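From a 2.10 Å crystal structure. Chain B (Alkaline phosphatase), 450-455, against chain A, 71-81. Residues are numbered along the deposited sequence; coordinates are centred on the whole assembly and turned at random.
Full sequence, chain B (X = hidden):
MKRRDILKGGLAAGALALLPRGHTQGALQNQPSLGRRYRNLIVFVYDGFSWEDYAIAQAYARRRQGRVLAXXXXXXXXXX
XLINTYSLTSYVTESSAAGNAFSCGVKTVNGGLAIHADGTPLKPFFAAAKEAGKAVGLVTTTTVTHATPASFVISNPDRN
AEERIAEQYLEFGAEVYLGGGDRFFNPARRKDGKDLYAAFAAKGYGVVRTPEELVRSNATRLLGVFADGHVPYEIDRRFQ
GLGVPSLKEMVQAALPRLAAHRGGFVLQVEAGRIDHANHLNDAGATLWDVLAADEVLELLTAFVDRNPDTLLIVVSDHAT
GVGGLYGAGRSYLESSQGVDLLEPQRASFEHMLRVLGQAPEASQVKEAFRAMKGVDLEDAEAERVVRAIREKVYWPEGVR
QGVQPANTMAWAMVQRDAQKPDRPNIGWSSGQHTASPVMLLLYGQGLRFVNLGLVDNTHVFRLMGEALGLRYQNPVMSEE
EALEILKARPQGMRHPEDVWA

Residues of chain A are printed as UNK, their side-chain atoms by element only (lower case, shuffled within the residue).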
ATOM      1  N   VAL B 450     -12.952  18.174  -8.759  1.00 41.00           N
ATOM      2  CA  VAL B 450     -12.189  18.081  -7.517  1.00 31.75           C
ATOM      3  C   VAL B 450     -10.994  17.160  -7.750  1.00 30.70           C
ATOM      4  O   VAL B 450     -11.162  15.995  -8.117  1.00 29.49           O
ATOM      5  CB  VAL B 450     -13.077  17.569  -6.371  1.00 33.82           C
ATOM      6  CG1 VAL B 450     -12.239  17.339  -5.096  1.00 30.95           C
ATOM      7  CG2 VAL B 450     -14.253  18.536  -6.138  1.00 32.25           C
ATOM      8  N   ASN B 451      -9.789  17.685  -7.571  1.00 31.80           N
ATOM      9  CA  ASN B 451      -8.556  16.919  -7.699  1.00 29.23           C
ATOM     10  C   ASN B 451      -7.924  16.790  -6.317  1.00 29.33           C
ATOM     11  O   ASN B 451      -7.358  17.752  -5.806  1.00 27.45           O
ATOM     12  CB  ASN B 451      -7.584  17.611  -8.656  1.00 35.44           C
ATOM     13  CG  ASN B 451      -7.574  16.980 -10.040  1.00 55.27           C
ATOM     14  OD1 ASN B 451      -6.578  16.387 -10.468  1.00 52.20           O
ATOM     15  ND2 ASN B 451      -8.685  17.131 -10.759  1.00 59.07           N
ATOM     16  N   LEU B 452      -7.965  15.603  -5.726  1.00 23.37           N
ATOM     17  CA  LEU B 452      -7.543  15.493  -4.330  1.00 26.28           C
ATOM     18  C   LEU B 452      -6.021  15.434  -4.189  1.00 26.89           C
ATOM     19  O   LEU B 452      -5.427  16.311  -3.562  1.00 23.87           O
ATOM     20  CB  LEU B 452      -8.188  14.267  -3.685  1.00 27.42           C
ATOM     21  CG  LEU B 452      -9.678  14.468  -3.452  1.00 24.55           C
ATOM     22  CD1 LEU B 452     -10.401  13.132  -3.328  1.00 28.45           C
ATOM     23  CD2 LEU B 452      -9.921  15.291  -2.225  1.00 22.05           C
ATOM     24  N   GLY B 453      -5.371  14.454  -4.815  1.00 20.07           N
ATOM     25  CA  GLY B 453      -3.967  14.270  -4.586  1.00 21.20           C
ATOM     26  C   GLY B 453      -3.735  13.695  -3.187  1.00 21.41           C
ATOM     27  O   GLY B 453      -4.623  13.124  -2.566  1.00 22.25           O
ATOM     28  N   LEU B 454      -2.519  13.868  -2.686  1.00 17.91           N
ATOM     29  CA  LEU B 454      -2.192  13.471  -1.317  1.00 18.18           C
ATOM     30  C   LEU B 454      -2.458  14.637  -0.381  1.00 21.22           C
ATOM     31  O   LEU B 454      -1.855  15.711  -0.537  1.00 20.83           O
ATOM     32  CB  LEU B 454      -0.736  13.029  -1.220  1.00 19.34           C
ATOM     33  CG  LEU B 454      -0.229  12.712   0.175  1.00 23.89           C
ATOM     34  CD1 LEU B 454      -0.843  11.382   0.714  1.00 19.21           C
ATOM     35  CD2 LEU B 454       1.283  12.661   0.096  1.00 15.11           C
ATOM     36  N   VAL B 455      -3.386  14.436   0.559  1.00 21.06           N
ATOM     37  CA  VAL B 455      -3.714  15.417   1.577  1.00 26.20           C
ATOM     38  C   VAL B 455      -3.416  14.802   2.941  1.00 23.40           C
ATOM     39  O   VAL B 455      -3.117  13.623   3.058  1.00 24.27           O
ATOM     40  CB  VAL B 455      -5.179  15.884   1.499  1.00 23.36           C
ATOM     41  CG1 VAL B 455      -5.534  16.395   0.060  1.00 22.56           C
ATOM     42  CG2 VAL B 455      -6.097  14.765   1.890  1.00 20.27           C
TER
ATOM     43  N   UNK A  71       9.021  14.063  -3.977  1.00 21.79           N
ATOM     44  CA  UNK A  71       7.869  13.268  -4.388  1.00 21.10           C
ATOM     45  C   UNK A  71       6.628  13.657  -3.577  1.00 24.79           C
ATOM     46  O   UNK A  71       5.525  13.731  -4.124  1.00 21.06           O
ATOM     47  c   UNK A  71       7.496   9.370  -4.675  1.00 19.92           C
ATOM     48  c   UNK A  71       8.184  11.773  -4.249  1.00 17.71           C
ATOM     49  c   UNK A  71       6.720  11.223  -6.226  1.00 17.72           C
ATOM     50  c   UNK A  71       7.105  10.858  -4.798  1.00 15.90           C
ATOM     51  N   UNK A  72       6.781  13.947  -2.283  1.00 22.31           N
ATOM     52  CA  UNK A  72       5.620  14.410  -1.525  1.00 23.36           C
ATOM     53  C   UNK A  72       5.062  15.700  -2.142  1.00 20.86           C
ATOM     54  O   UNK A  72       3.846  15.851  -2.314  1.00 21.88           O
ATOM     55  o   UNK A  72       6.071  15.113   2.747  1.00 26.55           O
ATOM     56  c   UNK A  72       5.065  15.591   2.200  1.00 28.20           C
ATOM     57  c   UNK A  72       4.767  15.224   0.742  1.00 21.61           C
ATOM     58  o   UNK A  72       4.294  16.380   2.787  1.00 27.70           O
ATOM     59  c   UNK A  72       5.955  14.644  -0.044  1.00 24.25           C
ATOM     60  N   UNK A  73       5.940  16.660  -2.449  1.00 23.14           N
ATOM     61  CA  UNK A  73       5.472  17.923  -3.033  1.00 22.74           C
ATOM     62  C   UNK A  73       4.695  17.680  -4.319  1.00 30.33           C
ATOM     63  O   UNK A  73       3.688  18.356  -4.572  1.00 20.25           O
ATOM     64  c   UNK A  73       7.528  19.070  -2.075  1.00 36.81           C
ATOM     65  c   UNK A  73       6.649  18.853  -3.303  1.00 24.66           C
ATOM     66  c   UNK A  73       8.743  20.020  -2.351  1.00 38.46           C
ATOM     67  n   UNK A  73      10.738  21.935  -1.785  1.00 47.72           N
ATOM     68  n   UNK A  73       9.871  19.826  -1.419  1.00 34.99           N
ATOM     69  n   UNK A  73      11.768  20.531  -0.302  1.00 43.86           N
ATOM     70  c   UNK A  73      10.798  20.757  -1.173  1.00 43.20           C
ATOM     71  N   UNK A  74       5.161  16.730  -5.159  1.00 21.74           N
ATOM     72  CA  UNK A  74       4.455  16.450  -6.402  1.00 20.06           C
ATOM     73  C   UNK A  74       3.100  15.794  -6.119  1.00 20.60           C
ATOM     74  O   UNK A  74       2.074  16.183  -6.683  1.00 22.10           O
ATOM     75  c   UNK A  74       6.640  16.092  -7.788  1.00 22.64           C
ATOM     76  c   UNK A  74       6.530  17.538  -8.191  1.00 27.44           C
ATOM     77  c   UNK A  74       5.290  15.571  -7.342  1.00 19.12           C
ATOM     78  c   UNK A  74       7.266  15.303  -8.893  1.00 25.38           C
ATOM     79  N   UNK A  75       3.072  14.780  -5.265  1.00 18.82           N
ATOM     80  CA  UNK A  75       1.788  14.135  -5.004  1.00 16.53           C
ATOM     81  C   UNK A  75       0.791  15.072  -4.326  1.00 20.40           C
ATOM     82  O   UNK A  75      -0.414  14.842  -4.416  1.00 21.49           O
ATOM     83  c   UNK A  75       3.111  10.770  -3.635  1.00 18.89           C
ATOM     84  c   UNK A  75       2.125  11.097  -5.892  1.00 22.20           C
ATOM     85  c   UNK A  75       1.987  12.904  -4.128  1.00 19.49           C
ATOM     86  c   UNK A  75       2.834  11.777  -4.732  1.00 21.84           C
ATOM     87  N   UNK A  76       1.287  16.123  -3.664  1.00 18.51           N
ATOM     88  CA  UNK A  76       0.491  17.121  -2.969  1.00 25.03           C
ATOM     89  C   UNK A  76       0.013  18.227  -3.886  1.00 27.90           C
ATOM     90  O   UNK A  76      -0.674  19.132  -3.418  1.00 25.58           O
ATOM     91  c   UNK A  76       1.310  17.725  -1.817  1.00 26.01           C
ATOM     92  N   UNK A  77       0.329  18.163  -5.174  1.00 26.59           N
ATOM     93  CA  UNK A  77      -0.025  19.258  -6.063  1.00 26.90           C
ATOM     94  C   UNK A  77      -0.437  18.823  -7.465  1.00 27.78           C
ATOM     95  O   UNK A  77      -1.330  19.419  -8.067  1.00 26.24           O
ATOM     96  c   UNK A  77       1.166  20.203  -6.154  1.00 27.50           C
ATOM     97  c   UNK A  77       2.652  24.590  -7.875  1.00 50.13           C
ATOM     98  n   UNK A  77       1.776  23.616  -7.665  1.00 58.07           N
ATOM     99  n   UNK A  77       3.824  24.590  -7.242  1.00 43.22           N
ATOM    100  c   UNK A  77       0.886  21.444  -6.945  1.00 37.00           C
ATOM    101  n   UNK A  77       2.348  25.558  -8.724  1.00 52.48           N
ATOM    102  c   UNK A  77       1.978  22.491  -6.754  1.00 46.65           C
ATOM    103  N   UNK A  78       0.168  17.806  -8.001  1.00 19.49           N
ATOM    104  CA  UNK A  78      -0.054  17.500  -9.403  1.00 21.14           C
ATOM    105  C   UNK A  78      -0.943  16.288  -9.555  1.00 17.85           C
ATOM    106  O   UNK A  78      -1.128  15.518  -8.609  1.00 19.80           O
ATOM    107  o   UNK A  78       3.849  22.248 -10.902  1.00 46.46           O
ATOM    108  c   UNK A  78       2.957  19.032  -9.409  1.00 28.41           C
ATOM    109  c   UNK A  78       3.587  20.248  -9.598  1.00 30.82           C
ATOM    110  c   UNK A  78       2.281  20.594 -11.544  1.00 34.43           C
ATOM    111  c   UNK A  78       1.300  17.279 -10.084  1.00 25.99           C
ATOM    112  c   UNK A  78       2.005  18.585 -10.292  1.00 27.14           C
ATOM    113  c   UNK A  78       3.242  21.026 -10.680  1.00 36.94           C
ATOM    114  c   UNK A  78       1.676  19.388 -11.357  1.00 27.91           C
ATOM    115  N   UNK A  79      -1.542  16.101 -10.733  1.00 18.40           N
ATOM    116  CA  UNK A  79      -2.494  15.001 -10.901  1.00 22.45           C
ATOM    117  C   UNK A  79      -1.835  13.661 -10.631  1.00 21.85           C
ATOM    118  O   UNK A  79      -0.797  13.330 -11.216  1.00 20.87           O
ATOM    119  c   UNK A  79      -1.410  16.887 -11.972  1.00 26.01           C
ATOM    120  c   UNK A  79      -2.668  16.538 -12.722  1.00 25.38           C
ATOM    121  c   UNK A  79      -2.929  15.123 -12.367  1.00 23.59           C
ATOM    122  N   UNK A  80      -2.449  12.881  -9.742  1.00 22.78           N
ATOM    123  CA  UNK A  80      -1.944  11.531  -9.554  1.00 19.54           C
ATOM    124  C   UNK A  80      -3.092  10.605  -9.196  1.00 25.01           C
ATOM    125  O   UNK A  80      -4.180  11.031  -8.774  1.00 21.43           O
ATOM    126  o   UNK A  80      -1.569  11.061  -6.243  1.00 18.61           O
ATOM    127  c   UNK A  80      -1.231  11.884  -7.129  1.00 21.54           C
ATOM    128  c   UNK A  80      -0.812  11.437  -8.507  1.00 18.40           C
ATOM    129  n   UNK A  80      -1.166  13.192  -6.909  1.00 21.18           N
ATOM    130  N   UNK A  81      -2.841   9.343  -9.465  1.00 22.75           N
ATOM    131  CA  UNK A  81      -3.795   8.292  -9.206  1.00 16.81           C
ATOM    132  C   UNK A  81      -3.047   6.974  -9.053  1.00 20.18           C
ATOM    133  O   UNK A  81      -1.927   6.918  -8.578  1.00 20.44           O
TER
HETATM  134  O   HOH W   1      -5.951  12.332  -6.509  1.00 21.84           O

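Position 71 has four side-chain carbons forked at the second; none comes within 7 Å of chain B's stretch. The fork beyond CB gives Leu71(A). Position 72 carries three carbons in a row, the third bearing two oxygens, the pattern of a carboxylate one methylene longer than aspartate. The second side-chain carbon of position 72 lies 4.4 Å from CD2 of Leu454(B), so the aliphatic part of the chain makes the approach. This is Glu72(A), and both its carboxylate oxygens are hydrogen-bonded elsewhere in the structure. At position 73, three carbons, a nitrogen and a carbon with two further nitrogens spell a guanidinium; CA-to-CB points away from chain B, and the residue is Arg73(A). Position 74 repeats the four-carbon fork, out of reach of the partner: Leu74(A).

Position 75 has the same fork, but here there is contact. Its CB is 4.0 Å from CB of Leu454(B), an apolar approach, and its backbone O lies 2.9 Å from N of Leu454(B). This is Leu75(A), the last residue of the helix. Position 76 has a single side-chain carbon; the CA of position 76 is 3.7 Å from O of Leu454(B) and 4.8 Å from CA of Leu454(B). One carbon alone means Ala76(A).

Position 77 shows three carbons, a nitrogen and a carbon carrying two nitrogens. It is Arg77(A), exposed and directed away from chain B at CB. Position 78 has one carbon leading to a six-carbon ring with one oxygen, which identifies Tyr78(A), also directed away. At position 79 three carbons close a ring onto the backbone N, and CB of position 79 is 4.3 Å from OD1 of Asn451(B). Only proline closes such a ring, so this is Pro79(A).

Position 80 has two carbons, the second bearing one oxygen and one nitrogen; the side-chain nitrogen of position 80 lies 3.8 Å from CA of Gly453(B). This is Asn80(A). Its ND2 donates to O of Leu75(A) at 3.1 Å and to O of Tyr78(A) at 2.9 Å, tying the turn together. Position 81 has no side-chain atoms and is Gly81(A).

The contact, burying 265 Å², centres on the helix's end. The bond from N of Leu454(B) to O of Leu75(A) is nearly linear at 173°, and that oxygen also receives ND2 of Asn80(A), so two donors share one acceptor. Gly453(B) permits the approach: its CA is 3.6 Å from O of Leu75(A), an ideal CB would fall 2.9 Å from that oxygen, and its phi of 72° independently favours glycine. A water accepts from N of Gly453(B) at 2.8 Å and lies 3.2 Å from O of Asn80(A), to which it can donate.

Chain A (71-81) LERLLARYPNG
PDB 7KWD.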